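Local coordinates for protein transcriptional regulator, putative (Vibrio cholerae O1 biovar eltor str. N16961, PDB 3BJN) that probably acts as a DNA-binding repressor of allantoin and glyoxylate utilization operons, represented here by its C-terminal IclR-type domain, at residues H10-V15 and C42-E47; S20-Q25 and I138-P143; Q62-G67 and E83-Y88; S69-L74 and Q99-K104; S122-P127 and H145-N150. All coordinates share one frame; numbering follows the deposited sequence. Where two conformers were deposited one is given.

How the contacts relate
From the N terminus, helix 12-26 takes part in two contacts. Its first turn meets strand 39-45 in contact 1, closing a short loop, and its later turns meet strand 133-143 in contact 2, closing a loop that spans most of the domain. The two contacts cross. Contacts 3 and 4 are nested inside the loop of contact 2 and cross each other, joining the loop after strand 61-63 to helices 67-76, 79-88 and 96-108. Contact 5 follows contacts 1, 3 and 4 in series, crosses contact 2, and lays helix 144-163 on strand 121-130. V72 packs on S125 and P127, tying the helices to the sheet; nearby the hydroxyls of S69, S125 and S139 cluster, their bonding doubtful.

Contact 1: H10-V15 and C42-E47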
# COMPACT_ATOMS: atom_id res chain seq x y z
N HIS A 10 -3.29 -2.29 -17.33
CA HIS A 10 -2.45 -2.82 -18.41
C HIS A 10 -1.68 -4.08 -18.04
O HIS A 10 -1.58 -5.02 -18.84
CB HIS A 10 -1.50 -1.74 -18.97
N ASN A 11 -1.16 -4.12 -16.81
CA ASN A 11 -0.25 -5.20 -16.43
C ASN A 11 -0.80 -6.12 -15.35
O ASN A 11 -0.02 -6.63 -14.53
CB ASN A 11 1.08 -4.61 -15.98
CG ASN A 11 0.96 -3.83 -14.67
OD1 ASN A 11 -0.13 -3.36 -14.28
ND2 ASN A 11 2.08 -3.71 -13.98
N LEU A 12 -2.11 -6.34 -15.34
CA LEU A 12 -2.73 -7.22 -14.34
C LEU A 12 -2.14 -8.64 -14.30
O LEU A 12 -1.98 -9.20 -13.21
CB LEU A 12 -4.25 -7.28 -14.55
CG LEU A 12 -5.13 -7.89 -13.46
CD1 LEU A 12 -5.00 -7.14 -12.11
CD2 LEU A 12 -6.57 -7.87 -13.96
N ASP A 13 -1.82 -9.23 -15.44
CA ASP A 13 -1.18 -10.57 -15.40
C ASP A 13 0.11 -10.54 -14.57
O ASP A 13 0.35 -11.43 -13.73
CB ASP A 13 -0.87 -11.10 -16.80
CG ASP A 13 -2.12 -11.42 -17.62
OD1 ASP A 13 -3.24 -11.38 -17.08
OD2 ASP A 13 -1.98 -11.69 -18.83
N ALA A 14 0.91 -9.50 -14.79
CA ALA A 14 2.20 -9.37 -14.10
C ALA A 14 1.95 -9.12 -12.60
O ALA A 14 2.63 -9.71 -11.72
CB ALA A 14 3.02 -8.24 -14.71
N VAL A 15 0.99 -8.25 -12.33
CA VAL A 15 0.59 -7.98 -10.94
C VAL A 15 0.14 -9.26 -10.22
O VAL A 15 0.56 -9.54 -9.09
CB VAL A 15 -0.53 -6.91 -10.87
CG1 VAL A 15 -1.11 -6.81 -9.47
CG2 VAL A 15 -0.02 -5.55 -11.34
N CYS A 42 -8.40 -1.02 -4.28
CA CYS A 42 -7.76 -2.32 -4.29
C CYS A 42 -8.05 -3.01 -5.63
O CYS A 42 -9.17 -3.45 -5.88
CB CYS A 42 -8.25 -3.15 -3.12
SG CYS A 42 -7.45 -4.76 -3.08
N VAL A 43 -7.04 -3.08 -6.50
CA VAL A 43 -7.25 -3.59 -7.85
C VAL A 43 -7.12 -5.12 -7.93
O VAL A 43 -7.84 -5.79 -8.68
CB VAL A 43 -6.27 -2.92 -8.84
CG1 VAL A 43 -6.30 -3.59 -10.21
CG2 VAL A 43 -6.64 -1.43 -8.99
N SER A 44 -6.20 -5.66 -7.13
CA SER A 44 -6.00 -7.10 -7.12
C SER A 44 -5.59 -7.51 -5.72
O SER A 44 -4.82 -6.81 -5.07
CB SER A 44 -4.91 -7.49 -8.12
OG SER A 44 -4.77 -8.93 -8.18
N GLN A 45 -6.15 -8.62 -5.24
CA GLN A 45 -5.89 -9.05 -3.87
C GLN A 45 -5.84 -10.56 -3.78
O GLN A 45 -6.67 -11.24 -4.40
CB GLN A 45 -7.00 -8.54 -2.97
CG GLN A 45 -6.81 -8.82 -1.48
CD GLN A 45 -7.99 -8.34 -0.70
OE1 GLN A 45 -9.11 -8.81 -0.91
NE2 GLN A 45 -7.78 -7.37 0.17
N ARG A 46 -4.91 -11.07 -2.99
CA ARG A 46 -4.77 -12.52 -2.82
C ARG A 46 -5.82 -13.17 -1.91
O ARG A 46 -6.22 -14.31 -2.10
CB ARG A 46 -3.33 -12.88 -2.40
CG ARG A 46 -2.35 -12.61 -3.41
CD ARG A 46 -2.56 -13.46 -4.54
NE ARG A 46 -2.52 -14.85 -4.15
CZ ARG A 46 -2.64 -15.84 -5.02
NH1 ARG A 46 -2.81 -15.54 -6.30
NH2 ARG A 46 -2.58 -17.11 -4.63
N GLU A 47 -6.30 -12.46 -0.90
CA GLU A 47 -7.17 -13.16 0.01
C GLU A 47 -6.43 -14.10 0.95
O GLU A 47 -5.57 -14.92 0.59
CB GLU A 47 -8.31 -13.90 -0.72
CG GLU A 47 -8.08 -15.41 -1.02
CD GLU A 47 -9.37 -16.23 -0.91
OE1 GLU A 47 -9.33 -17.47 -1.12
OE2 GLU A 47 -10.44 -15.64 -0.62
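L12 and V15, on the first turn of helix 12-26, close over V43 and S44 of strand 39-45. The contact is wholly apolar in character and small, burying 112 Å² in all. L12 provides its CD1 methyl, which lies 4.0 Å from S44 CB and 4.2 Å from V43 CG1, at the junction between the two strand residues. CG anti to the backbone N (chi1 -167°) carries the CD1 end of the leucine to the strand, although the root of the side chain points past it. V15 points at the strand directly, and its CG1 comes to 4.1 Å from S44 CB. S44 therefore meets both helix residues most closely through its CB methylene, and its hydroxyl makes no polar bond to the helix segment.

Backbone hydrogen bonds explain why two consecutive strand residues serve the same helix. V43 and S44 both face Y32 of the adjacent strand, a classic beta bulge, and their side chains both point to the helix where a regular strand would alternate. On the helical side, N11 occupies the N-cap position. Its carbonyl oxygen accepts from V15 N at 2.9 Å, closing the first turn, while its side chain makes no capping bond and pairs through OD1 with NE2 of Q9.

The helix lies across one face of the antiparallel sheet. V15 also rests on Y32 of strand 29-36, S44 continues the interface to E16 and L19 further along helix 12-26, and V43 is flanked by Y5 and Q9 of the N-terminal loop and by V34.

Contact 2: S20-Q25 and I138-P143; sequences SRLQKQ and ISVMAP
L22 of helix 12-26 points its isobutyl group at strand 133-143 and settles against I138 and V140, two residues apart and on the same face of the strand. L22 and I138 lie alongside each other and run in opposite directions. The closest touch, L22 CD2 to I138 CG2 at 3.5 Å, is tight for two methyl carbons. I138 presents that methyl with CG2 anti to its backbone N, while CG1 stands anti to the carbonyl carbon and beside the backbone N (chi1 -69°). V140 is inclined to the leucine. One of its methyls, CG2, faces the fork of the leucine, lying 4.0 Å from L22 CG, also 4.0 Å from L22 CD2, and 4.2 Å from L22 CD1. One branch of L22 is thus shared between both strand residues.

The pattern is that of an amphipathic helix on a beta-sheet, here the six-stranded antiparallel sheet of the GAF-related IclR C-terminal domain. Alternation along the strand separates its two faces: I138 and V140 point to helix 12-26, whereas S139 between them points away, its hydroxyl directed to those of S69 and S125 on the other face. L22 is also covered by H157 of helix 144-163 and by A30 of strand 29-36. V140 reaches V158 of helix 144-163, and I138 touches Y32.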
# COMPACT_ATOMS: atom_id res chain seq x y z
N SER A 20 0.87 -13.43 -6.15
CA SER A 20 0.88 -14.87 -5.85
C SER A 20 2.19 -15.27 -5.15
O SER A 20 2.19 -15.91 -4.08
CB SER A 20 0.73 -15.64 -7.14
OG SER A 20 0.88 -17.04 -6.93
N ARG A 21 3.32 -14.87 -5.74
CA ARG A 21 4.62 -15.18 -5.12
C ARG A 21 4.75 -14.56 -3.73
O ARG A 21 5.24 -15.19 -2.80
CB ARG A 21 5.76 -14.68 -6.02
CG ARG A 21 7.12 -15.00 -5.40
CD ARG A 21 8.24 -14.71 -6.39
NE ARG A 21 8.35 -13.27 -6.58
CZ ARG A 21 9.46 -12.62 -6.96
NH1 ARG A 21 10.59 -13.30 -7.17
NH2 ARG A 21 9.43 -11.30 -7.12
N LEU A 22 4.32 -13.30 -3.61
CA LEU A 22 4.47 -12.56 -2.36
C LEU A 22 3.73 -13.28 -1.24
O LEU A 22 4.28 -13.44 -0.13
CB LEU A 22 3.91 -11.16 -2.55
CG LEU A 22 3.94 -10.30 -1.31
CD1 LEU A 22 5.33 -10.20 -0.62
CD2 LEU A 22 3.49 -8.91 -1.80
N GLN A 23 2.51 -13.75 -1.51
CA GLN A 23 1.80 -14.52 -0.46
C GLN A 23 2.48 -15.84 -0.14
O GLN A 23 2.52 -16.25 1.02
CB GLN A 23 0.35 -14.78 -0.86
CG GLN A 23 -0.39 -15.72 0.10
CD GLN A 23 -1.88 -15.79 -0.26
OE1 GLN A 23 -2.23 -16.14 -1.39
NE2 GLN A 23 -2.73 -15.50 0.69
N LYS A 24 3.03 -16.51 -1.15
CA LYS A 24 3.74 -17.78 -0.91
C LYS A 24 5.09 -17.59 -0.16
O LYS A 24 5.58 -18.57 0.42
CB LYS A 24 3.94 -18.50 -2.24
CG LYS A 24 2.63 -19.01 -2.80
CD LYS A 24 2.95 -19.72 -4.09
CE LYS A 24 1.74 -19.81 -4.97
NZ LYS A 24 2.14 -20.65 -6.15
N GLN A 25 5.65 -16.37 -0.19
CA GLN A 25 6.91 -16.03 0.50
C GLN A 25 6.67 -15.61 1.94
O GLN A 25 7.51 -15.82 2.82
CB GLN A 25 7.59 -14.88 -0.23
CG GLN A 25 8.26 -15.28 -1.55
CD GLN A 25 8.77 -14.08 -2.28
OE1 GLN A 25 8.15 -13.02 -2.27
NE2 GLN A 25 9.92 -14.24 -2.93
N ILE A 138 2.29 -1.96 -3.78
CA ILE A 138 2.08 -3.36 -3.34
C ILE A 138 2.07 -3.34 -1.84
O ILE A 138 2.89 -2.65 -1.23
CB ILE A 138 3.25 -4.28 -3.81
CG1 ILE A 138 3.21 -4.46 -5.34
CG2 ILE A 138 3.23 -5.64 -3.03
CD1 ILE A 138 2.04 -5.30 -5.85
N SER A 139 1.15 -4.08 -1.24
CA SER A 139 0.98 -4.06 0.20
C SER A 139 0.75 -5.46 0.75
O SER A 139 0.14 -6.29 0.07
CB SER A 139 -0.22 -3.19 0.55
OG SER A 139 -0.07 -1.87 0.03
N VAL A 140 1.24 -5.70 1.96
CA VAL A 140 0.82 -6.85 2.76
C VAL A 140 0.03 -6.29 3.93
O VAL A 140 0.44 -5.29 4.56
CB VAL A 140 2.02 -7.67 3.24
CG1 VAL A 140 1.67 -8.55 4.48
CG2 VAL A 140 2.57 -8.52 2.06
N MSE A 141 -1.11 -6.91 4.19
CA MSE A 141 -1.99 -6.59 5.33
C MSE A 141 -2.01 -7.84 6.19
O MSE A 141 -2.36 -8.92 5.69
CB MSE A 141 -3.41 -6.29 4.83
CG MSE A 141 -3.51 -5.03 3.99
SE MSE A 141 -3.15 -5.47 2.10
CE MSE A 141 -4.99 -5.24 1.48
N ALA A 142 -1.62 -7.72 7.46
CA ALA A 142 -1.36 -8.89 8.26
C ALA A 142 -1.56 -8.57 9.75
O ALA A 142 -1.35 -7.42 10.16
CB ALA A 142 0.08 -9.37 8.01
N PRO A 143 -1.96 -9.57 10.55
CA PRO A 143 -2.18 -9.33 11.98
C PRO A 143 -0.88 -8.86 12.63
O PRO A 143 0.19 -9.41 12.35
CB PRO A 143 -2.57 -10.73 12.53
CG PRO A 143 -2.15 -11.70 11.48
CD PRO A 143 -2.18 -10.97 10.16

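Contact 3: Q62-G67 and E83-Y88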
# COMPACT_ATOMS: atom_id res chain seq x y z
N GLN A 62 -10.73 2.83 -0.26
CA GLN A 62 -10.65 3.44 1.07
C GLN A 62 -10.12 4.86 0.91
O GLN A 62 -9.35 5.11 -0.00
CB GLN A 62 -9.64 2.66 1.93
CG GLN A 62 -10.13 1.29 2.42
CD GLN A 62 -11.15 1.40 3.56
OE1 GLN A 62 -10.92 2.08 4.56
NE2 GLN A 62 -12.29 0.72 3.40
N PRO A 63 -10.43 5.77 1.84
CA PRO A 63 -9.82 7.09 1.71
C PRO A 63 -8.28 7.02 1.71
O PRO A 63 -7.68 6.22 2.43
CB PRO A 63 -10.31 7.83 2.97
CG PRO A 63 -11.56 7.11 3.37
CD PRO A 63 -11.32 5.67 3.02
N LEU A 64 -7.68 7.87 0.88
CA LEU A 64 -6.24 7.97 0.75
C LEU A 64 -5.73 8.87 1.87
O LEU A 64 -5.55 10.09 1.70
CB LEU A 64 -5.92 8.53 -0.64
CG LEU A 64 -4.70 8.13 -1.46
CD1 LEU A 64 -4.31 6.73 -1.33
CD2 LEU A 64 -4.89 8.58 -2.94
N LEU A 65 -5.52 8.25 3.04
CA LEU A 65 -5.25 9.03 4.25
C LEU A 65 -4.56 8.20 5.32
O LEU A 65 -3.50 8.60 5.80
CB LEU A 65 -6.55 9.63 4.82
CG LEU A 65 -6.53 10.37 6.18
CD1 LEU A 65 -5.73 11.65 5.99
CD2 LEU A 65 -7.93 10.68 6.66
N ARG A 66 -5.16 7.07 5.68
CA ARG A 66 -4.62 6.19 6.72
C ARG A 66 -3.98 4.94 6.11
O ARG A 66 -4.36 4.49 5.04
CB ARG A 66 -5.72 5.76 7.69
CG ARG A 66 -6.47 6.91 8.39
CD ARG A 66 -5.53 7.86 9.10
NE ARG A 66 -6.26 8.97 9.73
CZ ARG A 66 -5.71 10.13 10.12
NH1 ARG A 66 -4.41 10.35 9.95
NH2 ARG A 66 -6.47 11.06 10.66
N GLY A 67 -3.00 4.40 6.84
CA GLY A 67 -2.41 3.11 6.48
C GLY A 67 -1.19 3.24 5.59
O GLY A 67 -1.04 4.23 4.86
N GLU A 83 -1.06 17.39 -1.61
CA GLU A 83 -1.62 18.49 -0.82
C GLU A 83 -3.14 18.62 -0.98
O GLU A 83 -3.87 18.79 0.02
CB GLU A 83 -0.91 19.82 -1.16
CG GLU A 83 0.56 19.78 -0.75
CD GLU A 83 1.38 20.89 -1.42
OE1 GLU A 83 0.81 21.73 -2.16
OE2 GLU A 83 2.60 20.92 -1.19
N LYS A 84 -3.63 18.48 -2.21
CA LYS A 84 -5.08 18.55 -2.49
C LYS A 84 -5.84 17.48 -1.73
O LYS A 84 -6.94 17.70 -1.20
CB LYS A 84 -5.35 18.38 -3.99
CG LYS A 84 -5.02 19.58 -4.85
CD LYS A 84 -5.39 19.27 -6.28
CE LYS A 84 -5.12 20.46 -7.18
NZ LYS A 84 -5.22 20.04 -8.60
N ILE A 85 -5.25 16.28 -1.70
CA ILE A 85 -5.90 15.16 -1.06
C ILE A 85 -5.94 15.38 0.45
O ILE A 85 -6.97 15.27 1.07
CB ILE A 85 -5.19 13.82 -1.42
CG1 ILE A 85 -5.41 13.53 -2.90
CG2 ILE A 85 -5.74 12.69 -0.58
CD1 ILE A 85 -4.51 12.42 -3.46
N LEU A 86 -4.80 15.74 1.04
CA LEU A 86 -4.74 15.89 2.50
C LEU A 86 -5.67 17.04 2.92
O LEU A 86 -6.36 16.94 3.95
CB LEU A 86 -3.31 16.15 2.97
CG LEU A 86 -2.42 14.90 2.98
CD1 LEU A 86 -1.08 15.26 3.59
CD2 LEU A 86 -3.05 13.77 3.76
N ARG A 87 -5.69 18.13 2.14
CA ARG A 87 -6.58 19.27 2.48
C ARG A 87 -8.07 18.88 2.43
O ARG A 87 -8.91 19.34 3.23
CB ARG A 87 -6.29 20.51 1.63
CG ARG A 87 -4.90 21.10 1.94
CD ARG A 87 -4.73 22.55 1.57
NE ARG A 87 -3.51 23.07 2.21
CZ ARG A 87 -2.34 23.22 1.60
NH1 ARG A 87 -2.20 22.91 0.31
NH2 ARG A 87 -1.30 23.69 2.29
N TYR A 88 -8.42 18.05 1.46
CA TYR A 88 -9.80 17.56 1.41
C TYR A 88 -10.17 16.84 2.70
O TYR A 88 -11.25 17.01 3.23
CB TYR A 88 -9.96 16.61 0.25
CG TYR A 88 -11.28 15.90 0.23
CD1 TYR A 88 -12.47 16.62 0.03
CD2 TYR A 88 -11.37 14.52 0.41
CE1 TYR A 88 -13.72 15.97 -0.02
CE2 TYR A 88 -12.61 13.86 0.37
CZ TYR A 88 -13.78 14.60 0.15
OH TYR A 88 -15.00 13.92 0.11
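L64 sits at the centre of an inverse gamma turn where the chain leaves strand 61-63, and this sharp bend brings L64 and L65 beside I85 and L86 on helix 79-88, with CA atoms 7.4 Å apart for L64 and I85 and 7.1 Å for L65 and L86. The two leucines meet successive helix residues, one pair each. L64 points at the helix and lies at a slant to I85, its CD2 methyl 3.9 Å from I85 CD1, though the positions of the L64 methyls are uncertain in detail. The same isoleucine turns its other branch on the turn itself: CG2, held anti to the backbone N, lies 3.5 Å from L64 O. That carbonyl oxygen is buried by the contact; the nearest helix atom is this methyl carbon, and the oxygen has no polar partner in the model.

Such packing joins the chain between the edge strand 61-63 and helix 67-76 to the helical side of the IclR C-terminal domain, where helices 67-76, 79-88 and 96-108 gather. L65 and L86 make the second pair. Neither starts out toward the other, but their ends converge, with L65 CD1 4.1 Å from L86 CD2. Only one methyl of each is involved, a lighter touch than that between L64 and I85. L65 CG lies over one face of the R66 guanidinium, 3.8 Å above the plane and offset toward the rim. W98 of helix 96-108 packs against L65, R66 and L86, while L74 of helix 67-76 fills in beside both I85 and L86.

Contact 4: S69-L74 and Q99-K104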
# COMPACT_ATOMS: atom_id res chain seq x y z
N SER A 69 -0.34 1.85 2.75
CA SER A 69 -0.56 1.97 1.31
C SER A 69 -0.84 3.43 0.94
O SER A 69 -0.25 3.97 -0.01
CB SER A 69 -1.78 1.14 0.87
OG SER A 69 -1.61 -0.23 1.16
N SER A 70 -1.74 4.06 1.70
CA SER A 70 -2.07 5.48 1.48
C SER A 70 -0.83 6.35 1.66
O SER A 70 -0.57 7.23 0.83
CB SER A 70 -3.15 5.98 2.46
OG SER A 70 -4.37 5.33 2.20
N LYS A 71 -0.05 6.08 2.70
CA LYS A 71 1.11 6.93 3.00
C LYS A 71 2.25 6.79 1.98
O LYS A 71 2.94 7.76 1.70
CB LYS A 71 1.61 6.67 4.42
CG LYS A 71 0.68 7.15 5.51
CD LYS A 71 1.36 6.89 6.84
CE LYS A 71 0.39 6.81 7.97
NZ LYS A 71 1.09 6.21 9.15
N VAL A 72 2.44 5.59 1.43
CA VAL A 72 3.40 5.39 0.33
C VAL A 72 2.98 6.16 -0.92
O VAL A 72 3.81 6.85 -1.55
CB VAL A 72 3.51 3.89 -0.01
CG1 VAL A 72 4.07 3.70 -1.42
CG2 VAL A 72 4.36 3.26 1.02
N MSE A 73 1.70 6.10 -1.25
CA MSE A 73 1.22 6.75 -2.46
C MSE A 73 1.28 8.27 -2.29
O MSE A 73 1.76 8.97 -3.19
CB MSE A 73 -0.18 6.24 -2.83
CG MSE A 73 -0.08 4.77 -3.28
SE MSE A 73 -1.74 4.04 -3.94
CE MSE A 73 -2.85 4.49 -2.57
N LEU A 74 0.87 8.76 -1.12
CA LEU A 74 0.97 10.20 -0.82
C LEU A 74 2.43 10.69 -0.87
O LEU A 74 2.71 11.80 -1.37
CB LEU A 74 0.35 10.54 0.53
CG LEU A 74 -1.18 10.41 0.55
CD1 LEU A 74 -1.65 10.38 2.04
CD2 LEU A 74 -1.84 11.58 -0.23
N GLN A 99 5.19 15.87 6.91
CA GLN A 99 6.42 16.03 6.14
C GLN A 99 7.52 15.07 6.60
O GLN A 99 8.19 14.46 5.77
CB GLN A 99 6.90 17.49 6.15
CG GLN A 99 6.00 18.40 5.27
CD GLN A 99 5.79 17.81 3.88
OE1 GLN A 99 6.73 17.32 3.26
NE2 GLN A 99 4.54 17.82 3.40
N SER A 100 7.65 14.90 7.92
CA SER A 100 8.63 13.94 8.46
C SER A 100 8.32 12.50 8.04
O SER A 100 9.25 11.74 7.76
CB SER A 100 8.75 14.05 9.99
OG SER A 100 7.55 13.64 10.61
N GLU A 101 7.03 12.14 7.99
CA GLU A 101 6.63 10.78 7.58
C GLU A 101 6.99 10.57 6.12
O GLU A 101 7.55 9.53 5.77
CB GLU A 101 5.13 10.50 7.84
CG GLU A 101 4.61 9.08 7.42
CD GLU A 101 5.24 7.86 8.16
OE1 GLU A 101 5.85 8.02 9.25
OE2 GLU A 101 5.11 6.71 7.65
N PHE A 102 6.67 11.55 5.26
CA PHE A 102 6.97 11.38 3.83
C PHE A 102 8.46 11.28 3.56
O PHE A 102 8.88 10.47 2.73
CB PHE A 102 6.36 12.49 2.99
CG PHE A 102 4.86 12.56 3.05
CD1 PHE A 102 4.08 11.40 3.19
CD2 PHE A 102 4.22 13.78 2.93
CE1 PHE A 102 2.68 11.47 3.25
CE2 PHE A 102 2.84 13.86 2.97
CZ PHE A 102 2.06 12.71 3.12
N GLU A 103 9.26 12.10 4.24
CA GLU A 103 10.72 12.04 4.09
C GLU A 103 11.26 10.68 4.54
O GLU A 103 12.10 10.07 3.87
CB GLU A 103 11.41 13.17 4.86
CG GLU A 103 11.22 14.55 4.22
CD GLU A 103 11.45 15.68 5.21
OE1 GLU A 103 12.08 15.45 6.26
OE2 GLU A 103 10.99 16.82 4.94
N LYS A 104 10.76 10.18 5.68
CA LYS A 104 11.14 8.86 6.17
C LYS A 104 10.80 7.77 5.15
O LYS A 104 11.61 6.90 4.85
CB LYS A 104 10.44 8.58 7.50
CG LYS A 104 10.75 7.22 8.11
CD LYS A 104 9.69 6.85 9.14
CE LYS A 104 10.16 5.66 9.98
NZ LYS A 104 9.30 5.41 11.18
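F102 of helix 96-108 pushes its ring against L74 of helix 67-76. The leading corner of the ring does the touching: CE1 lies 3.7 Å from L74 CB and CZ 3.8 Å from the same atom, while L74 C sits over one ring face, 4.2 Å above the plane and offset toward the rim. F102 does not set out straight for the opposite helix. Its first torsion (chi1 -61°) puts CG anti to the carbonyl carbon, and the far end of the ring comes in against the turn that carries K71 and L74.

Beside the ring, K71 and E101 cross at about a right angle. The lysine chain is extended beyond CG and passes its methylene CD 3.8 Å from E101 OE2. The glutamate, bent at chi2 (63°), lies across it. The charged ends are near, with K71 NZ 4.3 Å from E101 OE2, but beyond a salt bridge. In the conformer described, the ammonium group has its salt bridge with E116.

The two helices pass nearly perpendicular, their axes 9.7 Å apart at closest approach and crossing at -84°. Helix 79-88 fills the corner between them, with C82 touching both L74 and F102. On its other flank, helix 67-76 rests on the sheet through S69 and V72, the latter against S125 and P127 of strand 121-130.

Contact 5: S122-P127 and H145-N150; sequences SGISAP and HRVESN
V147 of helix 144-163 sets both of its methyls against strand 121-130, and this one residue makes the tight part of the contact. CG1 meets I124 tip to tip, 3.9 Å from I124 CD1, while CG2 lies 4.0 Å from S122 CB. CG1 stands anti to the backbone N of V147 (chi1 175°) and CG2 beside it, and the two reach I124 and S122 respectively. S122 joins through its CB methylene. Alternation along the strand brings S122 and I124 to the same face, with G123 between them having no side chain to offer.

The helix follows directly on strand 133-143, which forms an antiparallel pair with strand 121-130. In this IclR C-terminal domain, of the GAF clan, the last helix thus folds back over the sheet. V147 also touches A142 at the end of that strand. Further along the helix, I154 meets I124, and V158 and A162 meet A126.

The outer face of the helix carries H145, E148 and S149, which are exposed. Here the polar bonds lie within the helix except for the salt bridge of R146 to E28. N150 ND2 donates to R146 O at 2.9 Å, nearly straight at 164°, with the acceptor in the amide plane of N150. The same oxygen receives S149 N at 3.2 Å, so two donors share it. N150 OD1 is taken by R153.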
# COMPACT_ATOMS: atom_id res chain seq x y z
N SER A 122 -1.76 -4.75 10.69
CA SER A 122 -0.67 -3.85 10.25
C SER A 122 -0.60 -3.84 8.73
O SER A 122 -1.13 -4.76 8.06
CB SER A 122 0.65 -4.33 10.85
OG SER A 122 0.63 -4.21 12.27
N GLY A 123 0.01 -2.80 8.16
CA GLY A 123 0.28 -2.73 6.73
C GLY A 123 1.74 -2.46 6.45
O GLY A 123 2.39 -1.71 7.18
N ILE A 124 2.26 -3.09 5.39
CA ILE A 124 3.63 -2.80 4.91
C ILE A 124 3.52 -2.62 3.40
O ILE A 124 2.96 -3.48 2.71
CB ILE A 124 4.64 -3.94 5.27
CG1 ILE A 124 4.81 -3.96 6.80
CG2 ILE A 124 5.98 -3.66 4.58
CD1 ILE A 124 5.58 -5.17 7.41
N SER A 125 3.99 -1.49 2.87
CA SER A 125 3.71 -1.17 1.47
C SER A 125 4.88 -0.49 0.79
O SER A 125 5.66 0.23 1.44
CB SER A 125 2.46 -0.29 1.34
OG SER A 125 1.41 -0.79 2.13
N ALA A 126 5.01 -0.74 -0.51
CA ALA A 126 6.06 -0.10 -1.31
C ALA A 126 5.47 0.40 -2.62
O ALA A 126 4.53 -0.19 -3.12
CB ALA A 126 7.22 -1.08 -1.55
N PRO A 127 6.03 1.49 -3.18
CA PRO A 127 5.43 2.10 -4.37
C PRO A 127 5.78 1.33 -5.64
O PRO A 127 6.87 0.75 -5.75
CB PRO A 127 6.10 3.48 -4.44
CG PRO A 127 7.49 3.24 -3.82
CD PRO A 127 7.26 2.22 -2.75
N HIS A 145 0.15 -9.63 15.32
CA HIS A 145 0.71 -10.81 16.03
C HIS A 145 1.80 -11.47 15.16
O HIS A 145 2.86 -11.90 15.68
CB HIS A 145 -0.40 -11.83 16.34
CG HIS A 145 0.12 -13.04 17.04
ND1 HIS A 145 0.49 -13.02 18.37
CD2 HIS A 145 0.36 -14.29 16.59
CE1 HIS A 145 0.92 -14.23 18.71
NE2 HIS A 145 0.87 -15.01 17.64
N ARG A 146 1.54 -11.54 13.85
CA ARG A 146 2.50 -12.15 12.93
C ARG A 146 3.54 -11.18 12.39
O ARG A 146 4.68 -11.58 12.12
CB ARG A 146 1.79 -12.87 11.78
CG ARG A 146 0.97 -14.04 12.29
CD ARG A 146 0.66 -15.05 11.21
NE ARG A 146 -0.12 -14.50 10.11
CZ ARG A 146 -1.44 -14.58 10.02
NH1 ARG A 146 -2.05 -14.07 8.96
NH2 ARG A 146 -2.15 -15.15 11.00
N VAL A 147 3.16 -9.92 12.20
CA VAL A 147 4.10 -8.93 11.69
C VAL A 147 5.24 -8.71 12.68
O VAL A 147 6.39 -8.54 12.27
CB VAL A 147 3.41 -7.59 11.34
CG1 VAL A 147 4.45 -6.54 10.93
CG2 VAL A 147 2.40 -7.81 10.19
N GLU A 148 4.92 -8.76 13.97
CA GLU A 148 5.93 -8.61 15.02
C GLU A 148 7.04 -9.65 14.95
O GLU A 148 8.16 -9.39 15.40
CB GLU A 148 5.26 -8.63 16.40
CG GLU A 148 4.53 -7.34 16.66
CD GLU A 148 3.69 -7.36 17.92
OE1 GLU A 148 3.79 -8.33 18.72
OE2 GLU A 148 2.93 -6.38 18.11
N SER A 149 6.76 -10.80 14.37
CA SER A 149 7.74 -11.87 14.28
C SER A 149 8.40 -11.92 12.89
O SER A 149 9.35 -12.70 12.68
CB SER A 149 7.05 -13.22 14.52
OG SER A 149 6.63 -13.33 15.88
N ASN A 150 7.88 -11.12 11.96
CA ASN A 150 8.27 -11.27 10.54
C ASN A 150 8.47 -9.95 9.82
O ASN A 150 8.36 -9.87 8.58
CB ASN A 150 7.24 -12.11 9.77
CG ASN A 150 7.20 -13.53 10.24
OD1 ASN A 150 8.05 -14.33 9.87
ND2 ASN A 150 6.22 -13.86 11.11